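Local atomic coordinates of nicotinate-nucleotide pyrophosphorylase (Pyrococcus furiosus, PDB entry 2I14), a protein that probably makes nicotinate mononucleotide from nicotinate and phosphoribosyl pyrophosphate, the entry step of NAD biosynthesis from nicotinate. Residues N78-P83 and L361-E366; L71-P76 and G368-E373; A131-P136 and E284-V289. All blocks are in the same frame, centred on the assembly; numbering follows the deposited sequence.

Interaction 1 of 3, residues N78-P83 and L361-E366; sequences NVYAMP and LKPIIE
V79 and the pair I364 and I365 meet in a classic beta bulge between strand 77-81 and strand 357-365, two antiparallel neighbours in the larger sheet of the chain. One residue on the first strand thus faces two on the second. V79 O takes both amides, from I364 N at 2.9 Å and from I365 N at 3.2 Å, while V79 N gives back a bond to I365 O.

The V79 side chain spreads over both isoleucines. Its CB lies 3.7 Å from I365 CB and near I364 CG1. With CG1 anti to the backbone N (chi1 -175°), that methyl tip packs 3.9 Å from I364 CG1 and also touches I364 CD1. The other tip, CG2, meets both CB and CG2 of I365, the latter at 3.8 Å. A beta-branched residue suits this place, since its two methyls serve one partner each. I364 CG2 continues the apolar row to the CB of A81, a small residue that fits beneath helix 65-72, whose V65, A69 and L72 cover these side chains.

Y80 and P363 occupy the other face as a non-hydrogen-bonded pair, Y80 CD2 being 3.9 Å from P363 CG. Proline fits such a position because no bond across the pair is asked of its N, which carries no hydrogen. The ring of Y80 carries its OH on to E98 of the next strand. Beyond the bulge A81 and K362 resume regular pairing, with K362 N bonded to A81 O at 2.6 Å and A81 N to K362 O.

The chemistry is divided: backbone bonds hold the strands in line despite the one-residue shift, and an aliphatic layer seals the helix-covered face, joining the N-terminal family region to the C-terminal one through a continuous sheet.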
ATOM      1  N   ASN A  78      49.530  15.422   1.332  1.00 69.36           N
ATOM      2  CA  ASN A  78      49.637  13.999   1.631  1.00 70.28           C
ATOM      3  C   ASN A  78      48.274  13.388   1.336  1.00 70.56           C
ATOM      4  O   ASN A  78      47.242  14.032   1.532  1.00 72.29           O
ATOM      5  CB  ASN A  78      49.982  13.756   3.097  1.00 70.78           C
ATOM      6  CG  ASN A  78      51.366  14.228   3.444  1.00 72.29           C
ATOM      7  OD1 ASN A  78      52.270  14.194   2.608  1.00 72.48           O
ATOM      8  ND2 ASN A  78      51.550  14.660   4.687  1.00 73.37           N
ATOM      9  N   VAL A  79      48.264  12.151   0.864  1.00 69.16           N
ATOM     10  CA  VAL A  79      47.008  11.503   0.544  1.00 67.35           C
ATOM     11  C   VAL A  79      46.969  10.076   1.074  1.00 67.83           C
ATOM     12  O   VAL A  79      47.614   9.178   0.527  1.00 68.33           O
ATOM     13  CB  VAL A  79      46.780  11.472  -0.979  1.00 66.43           C
ATOM     14  CG1 VAL A  79      45.409  10.906  -1.276  1.00 64.91           C
ATOM     15  CG2 VAL A  79      46.940  12.864  -1.569  1.00 64.32           C
ATOM     16  N   TYR A  80      46.223   9.864   2.152  1.00 67.61           N
ATOM     17  CA  TYR A  80      46.098   8.526   2.726  1.00 66.73           C
ATOM     18  C   TYR A  80      44.814   7.932   2.155  1.00 64.50           C
ATOM     19  O   TYR A  80      43.877   8.664   1.821  1.00 64.77           O
ATOM     20  CB  TYR A  80      46.018   8.595   4.253  1.00 68.70           C
ATOM     21  CG  TYR A  80      46.934   9.632   4.864  1.00 71.20           C
ATOM     22  CD1 TYR A  80      46.696  10.995   4.667  1.00 72.72           C
ATOM     23  CD2 TYR A  80      48.021   9.259   5.656  1.00 71.39           C
ATOM     24  CE1 TYR A  80      47.511  11.964   5.247  1.00 74.33           C
ATOM     25  CE2 TYR A  80      48.844  10.221   6.247  1.00 73.09           C
ATOM     26  CZ  TYR A  80      48.582  11.576   6.040  1.00 74.54           C
ATOM     27  OH  TYR A  80      49.360  12.550   6.641  1.00 75.54           O
ATOM     28  N   ALA A  81      44.763   6.616   2.026  1.00 61.36           N
ATOM     29  CA  ALA A  81      43.571   6.001   1.468  1.00 59.26           C
ATOM     30  C   ALA A  81      43.426   4.527   1.822  1.00 58.05           C
ATOM     31  O   ALA A  81      44.279   3.938   2.491  1.00 57.86           O
ATOM     32  CB  ALA A  81      43.565   6.170  -0.047  1.00 56.80           C
ATOM     33  N   MET A  82      42.311   3.954   1.382  1.00 55.80           N
ATOM     34  CA  MET A  82      42.031   2.548   1.580  1.00 54.03           C
ATOM     35  C   MET A  82      42.427   1.925   0.256  1.00 52.27           C
ATOM     36  O   MET A  82      42.411   2.586  -0.773  1.00 52.02           O
ATOM     37  CB  MET A  82      40.538   2.301   1.799  1.00 55.61           C
ATOM     38  CG  MET A  82      39.947   2.766   3.123  1.00 56.18           C
ATOM     39  SD  MET A  82      38.220   2.167   3.278  1.00 56.61           S
ATOM     40  CE  MET A  82      37.792   2.832   4.887  1.00 57.24           C
ATOM     41  N   PRO A  83      42.805   0.647   0.261  1.00 51.44           N
ATOM     42  CA  PRO A  83      43.185   0.034  -1.016  1.00 49.99           C
ATOM     43  C   PRO A  83      41.992  -0.049  -1.968  1.00 49.14           C
ATOM     44  O   PRO A  83      40.892  -0.448  -1.580  1.00 47.67           O
ATOM     45  CB  PRO A  83      43.712  -1.339  -0.598  1.00 49.87           C
ATOM     46  CG  PRO A  83      43.002  -1.608   0.718  1.00 50.27           C
ATOM     47  CD  PRO A  83      43.044  -0.264   1.393  1.00 51.01           C
ATOM     48  N   LEU A 361      43.389   3.085   6.351  1.00 72.14           N
ATOM     49  CA  LEU A 361      43.934   4.300   5.746  1.00 72.23           C
ATOM     50  C   LEU A 361      45.459   4.189   5.697  1.00 72.34           C
ATOM     51  O   LEU A 361      46.126   4.188   6.734  1.00 71.93           O
ATOM     52  CB  LEU A 361      43.553   5.549   6.553  1.00 72.31           C
ATOM     53  CG  LEU A 361      42.161   6.184   6.450  1.00 72.22           C
ATOM     54  CD1 LEU A 361      41.831   6.449   4.989  1.00 72.03           C
ATOM     55  CD2 LEU A 361      41.121   5.285   7.084  1.00 72.18           C
ATOM     56  N   LYS A 362      46.010   4.092   4.491  1.00 72.23           N
ATOM     57  CA  LYS A 362      47.453   3.974   4.322  1.00 71.65           C
ATOM     58  C   LYS A 362      47.953   5.061   3.405  1.00 70.62           C
ATOM     59  O   LYS A 362      47.253   5.461   2.482  1.00 70.38           O
ATOM     60  CB  LYS A 362      47.813   2.618   3.721  1.00 73.67           C
ATOM     61  CG  LYS A 362      47.422   1.419   4.574  1.00 76.10           C
ATOM     62  CD  LYS A 362      48.090   1.477   5.944  1.00 78.47           C
ATOM     63  CE  LYS A 362      47.739   0.256   6.787  1.00 79.82           C
ATOM     64  NZ  LYS A 362      48.232  -1.014   6.173  1.00 80.44           N
ATOM     65  N   PRO A 363      49.176   5.558   3.648  1.00 70.61           N
ATOM     66  CA  PRO A 363      49.771   6.618   2.823  1.00 70.61           C
ATOM     67  C   PRO A 363      49.964   6.198   1.365  1.00 70.59           C
ATOM     68  O   PRO A 363      50.518   5.127   1.094  1.00 70.41           O
ATOM     69  CB  PRO A 363      51.104   6.887   3.517  1.00 69.24           C
ATOM     70  CG  PRO A 363      50.805   6.581   4.939  1.00 70.03           C
ATOM     71  CD  PRO A 363      50.011   5.301   4.835  1.00 70.24           C
ATOM     72  N   ILE A 364      49.497   7.031   0.433  1.00 70.70           N
ATOM     73  CA  ILE A 364      49.660   6.728  -0.989  1.00 71.23           C
ATOM     74  C   ILE A 364      50.380   7.866  -1.717  1.00 71.07           C
ATOM     75  O   ILE A 364      50.958   7.659  -2.783  1.00 71.12           O
ATOM     76  CB  ILE A 364      48.300   6.438  -1.701  1.00 71.11           C
ATOM     77  CG1 ILE A 364      47.595   7.737  -2.064  1.00 70.28           C
ATOM     78  CG2 ILE A 364      47.409   5.586  -0.805  1.00 70.45           C
ATOM     79  CD1 ILE A 364      46.507   7.536  -3.062  1.00 69.73           C
ATOM     80  N   ILE A 365      50.332   9.063  -1.143  1.00 71.08           N
ATOM     81  CA  ILE A 365      51.013  10.209  -1.724  1.00 72.22           C
ATOM     82  C   ILE A 365      51.656  11.071  -0.655  1.00 74.01           C
ATOM     83  O   ILE A 365      50.976  11.695   0.162  1.00 73.91           O
ATOM     84  CB  ILE A 365      50.078  11.095  -2.573  1.00 70.78           C
ATOM     85  CG1 ILE A 365      50.015  10.545  -3.998  1.00 70.08           C
ATOM     86  CG2 ILE A 365      50.583  12.540  -2.583  1.00 69.20           C
ATOM     87  CD1 ILE A 365      49.336  11.467  -4.991  1.00 71.08           C
ATOM     88  N   GLU A 366      52.985  11.088  -0.672  1.00 75.89           N
ATOM     89  CA  GLU A 366      53.759  11.876   0.272  1.00 76.95           C
ATOM     90  C   GLU A 366      54.256  13.136  -0.434  1.00 76.27           C
ATOM     91  O   GLU A 366      55.129  13.083  -1.302  1.00 75.81           O
ATOM     92  CB  GLU A 366      54.936  11.052   0.801  1.00 79.75           C
ATOM     93  CG  GLU A 366      55.844  11.824   1.738  1.00 84.17           C
ATOM     94  CD  GLU A 366      55.079  12.485   2.866  1.00 86.54           C
ATOM     95  OE1 GLU A 366      54.612  11.755   3.768  1.00 87.44           O
ATOM     96  OE2 GLU A 366      54.936  13.734   2.844  1.00 88.23           O
TER

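Interaction 2 of 3, residues L71-P76 and G368-E373; sequences LLEGIP and GEIVVE
G368 opens its segment by folding back against the turn at G74, their CA atoms being 3.9 Å apart. Its carbonyl receives G74 N at 2.7 Å, the one hydrogen bond between the segments. The N-H points at G368 O with an angle of 154°, and the donor lies in the carbonyl plane on a lone pair. G368 N comes close to I75 O without the angle for a bond, but the backbone of G368 is also hydrogen-bonded to V77. Glycine is apt at both ends of this bond. G74 and G368 each have positive phi, and a CB on G368 would point toward the first loop and probably crowd I75 N.

Next along the chain to reach across is I370, which points toward the turn and meets E73. Its CG1 sits between the backbone N and the carbonyl carbon (chi1 61°), and the CD1 beyond it lies 3.4 Å from E73 OE2. I370 CG2 lies about equally near OE2 and CG of E73, 4.2 Å from the latter. E73 reaches this far because its CG is anti to the backbone N and its chain stays extended. The two side chains cross obliquely. The isoleucine branches rest chiefly against the carboxylate OE2, with only CG of the stem near, while OE1 has a long, weak ion pair with K70. An alanine in place of E73 would probably uncover the I370 branches and leave K70 without that distant charge.

The turn 73-76 links helix 65-72 to strand 77-81, and G368 follows the neighbouring strand 357-365. The G368 bond to V77, first residue of strand 77-81, lies just past the end of the strand pairing, and the G74 bond joins the two loops. I75 packs on Y107, just before helix 108-131.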
ATOM      1  N   LEU A  71      46.108  12.330  -9.918  1.00 68.03           N
ATOM      2  CA  LEU A  71      45.601  13.694 -10.079  1.00 69.03           C
ATOM      3  C   LEU A  71      46.254  14.660  -9.089  1.00 70.12           C
ATOM      4  O   LEU A  71      46.639  15.780  -9.447  1.00 70.28           O
ATOM      5  CB  LEU A  71      44.081  13.732  -9.876  1.00 68.78           C
ATOM      6  CG  LEU A  71      43.446  15.130  -9.889  1.00 68.24           C
ATOM      7  CD1 LEU A  71      43.195  15.589 -11.328  1.00 67.34           C
ATOM      8  CD2 LEU A  71      42.152  15.101  -9.105  1.00 67.31           C
ATOM      9  N   LEU A  72      46.353  14.230  -7.835  1.00 70.50           N
ATOM     10  CA  LEU A  72      46.959  15.049  -6.800  1.00 71.30           C
ATOM     11  C   LEU A  72      48.474  14.908  -6.858  1.00 72.42           C
ATOM     12  O   LEU A  72      49.203  15.475  -6.032  1.00 72.96           O
ATOM     13  CB  LEU A  72      46.438  14.627  -5.425  1.00 70.58           C
ATOM     14  CG  LEU A  72      45.132  15.263  -4.930  1.00 69.68           C
ATOM     15  CD1 LEU A  72      44.407  15.977  -6.073  1.00 68.81           C
ATOM     16  CD2 LEU A  72      44.272  14.176  -4.294  1.00 67.92           C
ATOM     17  N   GLU A  73      48.936  14.146  -7.848  1.00 73.03           N
ATOM     18  CA  GLU A  73      50.361  13.910  -8.053  1.00 73.26           C
ATOM     19  C   GLU A  73      51.082  15.229  -8.318  1.00 72.05           C
ATOM     20  O   GLU A  73      50.655  16.018  -9.166  1.00 72.28           O
ATOM     21  CB  GLU A  73      50.567  12.961  -9.239  1.00 75.32           C
ATOM     22  CG  GLU A  73      52.024  12.570  -9.482  1.00 78.69           C
ATOM     23  CD  GLU A  73      52.204  11.628 -10.672  1.00 81.09           C
ATOM     24  OE1 GLU A  73      51.801  12.002 -11.807  1.00 82.15           O
ATOM     25  OE2 GLU A  73      52.752  10.517 -10.465  1.00 81.78           O
ATOM     26  N   GLY A  74      52.169  15.463  -7.590  1.00 70.05           N
ATOM     27  CA  GLY A  74      52.923  16.685  -7.777  1.00 68.80           C
ATOM     28  C   GLY A  74      52.190  17.872  -7.199  1.00 68.48           C
ATOM     29  O   GLY A  74      52.116  18.944  -7.808  1.00 69.23           O
ATOM     30  N   ILE A  75      51.629  17.676  -6.016  1.00 67.11           N
ATOM     31  CA  ILE A  75      50.914  18.742  -5.348  1.00 67.10           C
ATOM     32  C   ILE A  75      51.210  18.681  -3.846  1.00 67.31           C
ATOM     33  O   ILE A  75      51.199  17.607  -3.242  1.00 67.78           O
ATOM     34  CB  ILE A  75      49.396  18.641  -5.639  1.00 67.14           C
ATOM     35  CG1 ILE A  75      49.150  18.971  -7.116  1.00 66.86           C
ATOM     36  CG2 ILE A  75      48.607  19.586  -4.730  1.00 67.86           C
ATOM     37  CD1 ILE A  75      47.688  19.047  -7.514  1.00 66.87           C
ATOM     38  N   PRO A  76      51.492  19.843  -3.236  1.00 66.83           N
ATOM     39  CA  PRO A  76      51.822  20.100  -1.827  1.00 67.07           C
ATOM     40  C   PRO A  76      50.988  19.408  -0.742  1.00 68.02           C
ATOM     41  O   PRO A  76      50.697  20.024   0.292  1.00 68.75           O
ATOM     42  CB  PRO A  76      51.702  21.616  -1.725  1.00 66.69           C
ATOM     43  CG  PRO A  76      52.101  22.066  -3.076  1.00 66.86           C
ATOM     44  CD  PRO A  76      51.388  21.111  -3.980  1.00 66.10           C
ATOM     45  N   GLY A 368      52.944  15.182  -2.778  1.00 75.01           N
ATOM     46  CA  GLY A 368      52.867  15.117  -4.225  1.00 75.55           C
ATOM     47  C   GLY A 368      53.605  13.946  -4.838  1.00 75.36           C
ATOM     48  O   GLY A 368      53.664  13.818  -6.054  1.00 75.21           O
ATOM     49  N   GLU A 369      54.158  13.083  -3.999  1.00 75.99           N
ATOM     50  CA  GLU A 369      54.913  11.931  -4.480  1.00 76.95           C
ATOM     51  C   GLU A 369      54.149  10.646  -4.220  1.00 76.08           C
ATOM     52  O   GLU A 369      53.889  10.308  -3.072  1.00 76.06           O
ATOM     53  CB  GLU A 369      56.267  11.868  -3.767  1.00 79.58           C
ATOM     54  CG  GLU A 369      57.490  11.748  -4.689  1.00 84.18           C
ATOM     55  CD  GLU A 369      57.754  13.000  -5.547  1.00 87.13           C
ATOM     56  OE1 GLU A 369      58.817  13.044  -6.213  1.00 88.97           O
ATOM     57  OE2 GLU A 369      56.911  13.933  -5.566  1.00 88.25           O
ATOM     58  N   ILE A 370      53.801   9.921  -5.278  1.00 75.34           N
ATOM     59  CA  ILE A 370      53.055   8.679  -5.118  1.00 74.86           C
ATOM     60  C   ILE A 370      53.944   7.550  -4.627  1.00 74.36           C
ATOM     61  O   ILE A 370      54.606   6.873  -5.400  1.00 73.62           O
ATOM     62  CB  ILE A 370      52.355   8.257  -6.424  1.00 75.64           C
ATOM     63  CG1 ILE A 370      53.378   8.022  -7.532  1.00 77.29           C
ATOM     64  CG2 ILE A 370      51.405   9.350  -6.871  1.00 76.19           C
ATOM     65  CD1 ILE A 370      52.765   7.503  -8.828  1.00 78.34           C
ATOM     66  N   VAL A 371      53.931   7.359  -3.313  1.00 74.92           N
ATOM     67  CA  VAL A 371      54.723   6.342  -2.631  1.00 73.93           C
ATOM     68  C   VAL A 371      54.175   4.925  -2.801  1.00 73.63           C
ATOM     69  O   VAL A 371      54.450   4.051  -1.980  1.00 72.37           O
ATOM     70  CB  VAL A 371      54.790   6.653  -1.118  1.00 74.12           C
ATOM     71  CG1 VAL A 371      55.897   5.845  -0.451  1.00 74.79           C
ATOM     72  CG2 VAL A 371      55.003   8.144  -0.908  1.00 74.40           C
ATOM     73  N   VAL A 372      53.407   4.684  -3.860  1.00 74.28           N
ATOM     74  CA  VAL A 372      52.842   3.350  -4.063  1.00 74.08           C
ATOM     75  C   VAL A 372      52.765   2.857  -5.505  1.00 74.34           C
ATOM     76  O   VAL A 372      52.673   3.637  -6.456  1.00 73.81           O
ATOM     77  CB  VAL A 372      51.427   3.254  -3.461  1.00 73.64           C
ATOM     78  CG1 VAL A 372      50.845   1.889  -3.713  1.00 73.65           C
ATOM     79  CG2 VAL A 372      51.478   3.511  -1.973  1.00 74.75           C
ATOM     80  N   GLU A 373      52.821   1.538  -5.638  1.00 75.13           N
ATOM     81  CA  GLU A 373      52.729   0.856  -6.921  1.00 76.28           C
ATOM     82  C   GLU A 373      51.262   0.427  -6.969  1.00 75.21           C
ATOM     83  O   GLU A 373      50.749  -0.174  -6.024  1.00 74.27           O
ATOM     84  CB  GLU A 373      53.655  -0.367  -6.921  1.00 79.14           C
ATOM     85  CG  GLU A 373      53.688  -1.182  -8.213  1.00 82.02           C
ATOM     86  CD  GLU A 373      54.515  -2.465  -8.067  1.00 84.67           C
ATOM     87  OE1 GLU A 373      54.546  -3.270  -9.024  1.00 86.05           O
ATOM     88  OE2 GLU A 373      55.136  -2.673  -6.997  1.00 85.37           O
TER

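Interaction 3 of 3, residues A131-P136 and E284-V289; sequences AAKFKP and EIVDVV
K133 and K135, both from one tight type I' turn, lay their aliphatic shafts against the same methyl, V286 CG1, and then send their ammonium groups to different acceptors. K133 CG lies 3.6 Å and K135 CD 3.7 Å from V286 CG1. K133 turns at chi2, chi3 and chi4, and its NZ forms a salt bridge with D287 OD1 at 2.8 Å, met on the syn side and 21° out of the carboxylate plane. K135 NZ instead donates to V289 O, a backbone carbonyl, approaching in its plane.

V286 is the apolar wedge of the contact. Its CG1 also reaches A132 O, and its CG2 lies 3.5 Å from A131 O, at the end of helix 108-131. That end is a Schellman motif in which K133 takes the positive phi, and K135 N bonds to A132 O at 3.0 Å to close the turn. Small A132 lets the valine come near the backbone; its CB touches F292 of strand 291-294 and I282 of helix 279-283.

Lysine suits both turn positions, having a long aliphatic stem for V286 and a charge for a polar tip. The contact therefore ties two helix-to-strand loops, leading into the parallel neighbours 137-139 and 291-294 of the barrel-type domain, by one ionic and one charge-to-carbonyl bond around a valine, and D287 probably offsets some of the lysines' positive charge.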
ATOM      1  N   ALA A 131      23.842 -11.569  -6.552  1.00 35.99           N
ATOM      2  CA  ALA A 131      22.520 -12.030  -6.946  1.00 36.26           C
ATOM      3  C   ALA A 131      22.553 -13.168  -7.973  1.00 36.24           C
ATOM      4  O   ALA A 131      21.641 -14.007  -8.028  1.00 34.78           O
ATOM      5  CB  ALA A 131      21.701 -10.865  -7.478  1.00 35.77           C
ATOM      6  N   ALA A 132      23.608 -13.198  -8.775  1.00 36.33           N
ATOM      7  CA  ALA A 132      23.749 -14.224  -9.801  1.00 38.43           C
ATOM      8  C   ALA A 132      24.452 -15.470  -9.293  1.00 38.68           C
ATOM      9  O   ALA A 132      24.879 -16.297 -10.087  1.00 38.18           O
ATOM     10  CB  ALA A 132      24.509 -13.667 -11.007  1.00 38.41           C
ATOM     11  N   LYS A 133      24.561 -15.596  -7.970  1.00 40.33           N
ATOM     12  CA  LYS A 133      25.217 -16.738  -7.330  1.00 40.18           C
ATOM     13  C   LYS A 133      26.624 -16.853  -7.918  1.00 41.69           C
ATOM     14  O   LYS A 133      27.057 -17.931  -8.347  1.00 42.51           O
ATOM     15  CB  LYS A 133      24.435 -18.019  -7.612  1.00 39.71           C
ATOM     16  CG  LYS A 133      22.953 -17.953  -7.287  1.00 39.94           C
ATOM     17  CD  LYS A 133      22.645 -18.468  -5.888  1.00 39.59           C
ATOM     18  CE  LYS A 133      21.718 -19.693  -5.930  1.00 40.09           C
ATOM     19  NZ  LYS A 133      20.332 -19.424  -6.442  1.00 38.58           N
ATOM     20  N   PHE A 134      27.320 -15.720  -7.957  1.00 41.38           N
ATOM     21  CA  PHE A 134      28.674 -15.641  -8.493  1.00 39.94           C
ATOM     22  C   PHE A 134      28.907 -16.287  -9.855  1.00 39.24           C
ATOM     23  O   PHE A 134      30.047 -16.476 -10.259  1.00 39.71           O
ATOM     24  CB  PHE A 134      29.657 -16.169  -7.469  1.00 37.98           C
ATOM     25  CG  PHE A 134      29.753 -15.301  -6.263  1.00 41.17           C
ATOM     26  CD1 PHE A 134      30.706 -14.293  -6.189  1.00 42.20           C
ATOM     27  CD2 PHE A 134      28.831 -15.433  -5.217  1.00 41.26           C
ATOM     28  CE1 PHE A 134      30.741 -13.422  -5.091  1.00 42.65           C
ATOM     29  CE2 PHE A 134      28.853 -14.570  -4.116  1.00 38.79           C
ATOM     30  CZ  PHE A 134      29.807 -13.565  -4.052  1.00 41.73           C
ATOM     31  N   LYS A 135      27.832 -16.600 -10.572  1.00 37.81           N
ATOM     32  CA  LYS A 135      27.972 -17.156 -11.902  1.00 38.29           C
ATOM     33  C   LYS A 135      28.628 -16.098 -12.802  1.00 40.27           C
ATOM     34  O   LYS A 135      28.901 -14.980 -12.375  1.00 40.59           O
ATOM     35  CB  LYS A 135      26.607 -17.539 -12.444  1.00 37.81           C
ATOM     36  CG  LYS A 135      26.100 -18.873 -11.923  1.00 38.63           C
ATOM     37  CD  LYS A 135      24.595 -18.856 -11.784  1.00 40.36           C
ATOM     38  CE  LYS A 135      23.996 -20.220 -11.996  1.00 41.09           C
ATOM     39  NZ  LYS A 135      24.141 -20.574 -13.423  1.00 43.66           N
ATOM     40  N   PRO A 136      28.924 -16.441 -14.059  1.00 41.95           N
ATOM     41  CA  PRO A 136      29.548 -15.373 -14.849  1.00 42.23           C
ATOM     42  C   PRO A 136      28.600 -14.239 -15.264  1.00 42.33           C
ATOM     43  O   PRO A 136      27.418 -14.452 -15.566  1.00 42.29           O
ATOM     44  CB  PRO A 136      30.146 -16.135 -16.044  1.00 43.49           C
ATOM     45  CG  PRO A 136      29.256 -17.353 -16.172  1.00 42.20           C
ATOM     46  CD  PRO A 136      29.042 -17.750 -14.736  1.00 41.15           C
ATOM     47  N   GLU A 284      15.318 -13.995  -9.891  1.00 46.07           N
ATOM     48  CA  GLU A 284      14.218 -14.864 -10.275  1.00 48.79           C
ATOM     49  C   GLU A 284      14.533 -15.711 -11.496  1.00 48.80           C
ATOM     50  O   GLU A 284      13.634 -16.288 -12.113  1.00 49.97           O
ATOM     51  CB  GLU A 284      12.942 -14.037 -10.512  1.00 50.95           C
ATOM     52  CG  GLU A 284      12.942 -13.143 -11.745  1.00 55.72           C
ATOM     53  CD  GLU A 284      11.696 -12.247 -11.849  1.00 59.11           C
ATOM     54  OE1 GLU A 284      11.674 -11.159 -11.220  1.00 60.39           O
ATOM     55  OE2 GLU A 284      10.735 -12.637 -12.556  1.00 59.50           O
ATOM     56  N   ILE A 285      15.812 -15.841 -11.819  1.00 47.68           N
ATOM     57  CA  ILE A 285      16.161 -16.575 -13.010  1.00 46.36           C
ATOM     58  C   ILE A 285      17.558 -17.225 -12.986  1.00 47.90           C
ATOM     59  O   ILE A 285      17.920 -17.963 -13.904  1.00 47.70           O
ATOM     60  CB  ILE A 285      15.926 -15.599 -14.215  1.00 44.17           C
ATOM     61  CG1 ILE A 285      14.700 -16.081 -14.994  1.00 44.85           C
ATOM     62  CG2 ILE A 285      17.176 -15.400 -15.054  1.00 43.79           C
ATOM     63  CD1 ILE A 285      14.231 -15.148 -16.076  1.00 44.50           C
ATOM     64  N   VAL A 286      18.311 -16.994 -11.909  1.00 48.41           N
ATOM     65  CA  VAL A 286      19.670 -17.529 -11.758  1.00 49.04           C
ATOM     66  C   VAL A 286      19.799 -19.026 -11.964  1.00 51.54           C
ATOM     67  O   VAL A 286      20.648 -19.494 -12.729  1.00 53.42           O
ATOM     68  CB  VAL A 286      20.244 -17.303 -10.361  1.00 47.58           C
ATOM     69  CG1 VAL A 286      21.700 -16.945 -10.469  1.00 46.23           C
ATOM     70  CG2 VAL A 286      19.445 -16.271  -9.616  1.00 48.37           C
ATOM     71  N   ASP A 287      18.970 -19.775 -11.245  1.00 52.86           N
ATOM     72  CA  ASP A 287      19.013 -21.228 -11.288  1.00 53.17           C
ATOM     73  C   ASP A 287      18.613 -21.857 -12.617  1.00 53.04           C
ATOM     74  O   ASP A 287      18.405 -23.057 -12.695  1.00 55.26           O
ATOM     75  CB  ASP A 287      18.147 -21.803 -10.159  1.00 53.63           C
ATOM     76  CG  ASP A 287      18.577 -21.316  -8.789  1.00 54.92           C
ATOM     77  OD1 ASP A 287      19.802 -21.237  -8.536  1.00 55.47           O
ATOM     78  OD2 ASP A 287      17.690 -21.017  -7.960  1.00 55.49           O
ATOM     79  N   VAL A 288      18.521 -21.071 -13.674  1.00 51.72           N
ATOM     80  CA  VAL A 288      18.133 -21.635 -14.950  1.00 50.92           C
ATOM     81  C   VAL A 288      18.928 -20.990 -16.079  1.00 50.79           C
ATOM     82  O   VAL A 288      18.725 -21.286 -17.251  1.00 50.98           O
ATOM     83  CB  VAL A 288      16.618 -21.442 -15.160  1.00 51.55           C
ATOM     84  CG1 VAL A 288      16.201 -21.873 -16.552  1.00 51.83           C
ATOM     85  CG2 VAL A 288      15.858 -22.242 -14.117  1.00 49.91           C
ATOM     86  N   VAL A 289      19.846 -20.105 -15.719  1.00 49.95           N
ATOM     87  CA  VAL A 289      20.662 -19.436 -16.716  1.00 49.94           C
ATOM     88  C   VAL A 289      22.126 -19.694 -16.396  1.00 50.96           C
ATOM     89  O   VAL A 289      22.513 -19.819 -15.229  1.00 50.44           O
ATOM     90  CB  VAL A 289      20.374 -17.924 -16.752  1.00 48.87           C
ATOM     91  CG1 VAL A 289      18.977 -17.683 -17.284  1.00 47.11           C
ATOM     92  CG2 VAL A 289      20.486 -17.348 -15.372  1.00 47.06           C
TER

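Interactions 1 and 2 form one continuous patch: their centres are 10 Å apart, and I365 CG1 packs 3.4 Å from I370 CG2 while E366 CB meets V371 CG2. The pairing of 78-83 with 361-366 thus passes into the glycine contact of 71-76 with 368-373. Interaction 3 belongs to the other side of the chain's centre, its own centre about 37 Å from that of interaction 1 and about 42 Å from that of interaction 2. Interactions 1 and 2 lie away from the zinc and ligand sites; in interaction 3 the side chain of V289 is about 11 Å from that of the zinc ligand D241, and that of A132 about 13 Å from a bound carbocyclic pyrophosphate ligand, PCP.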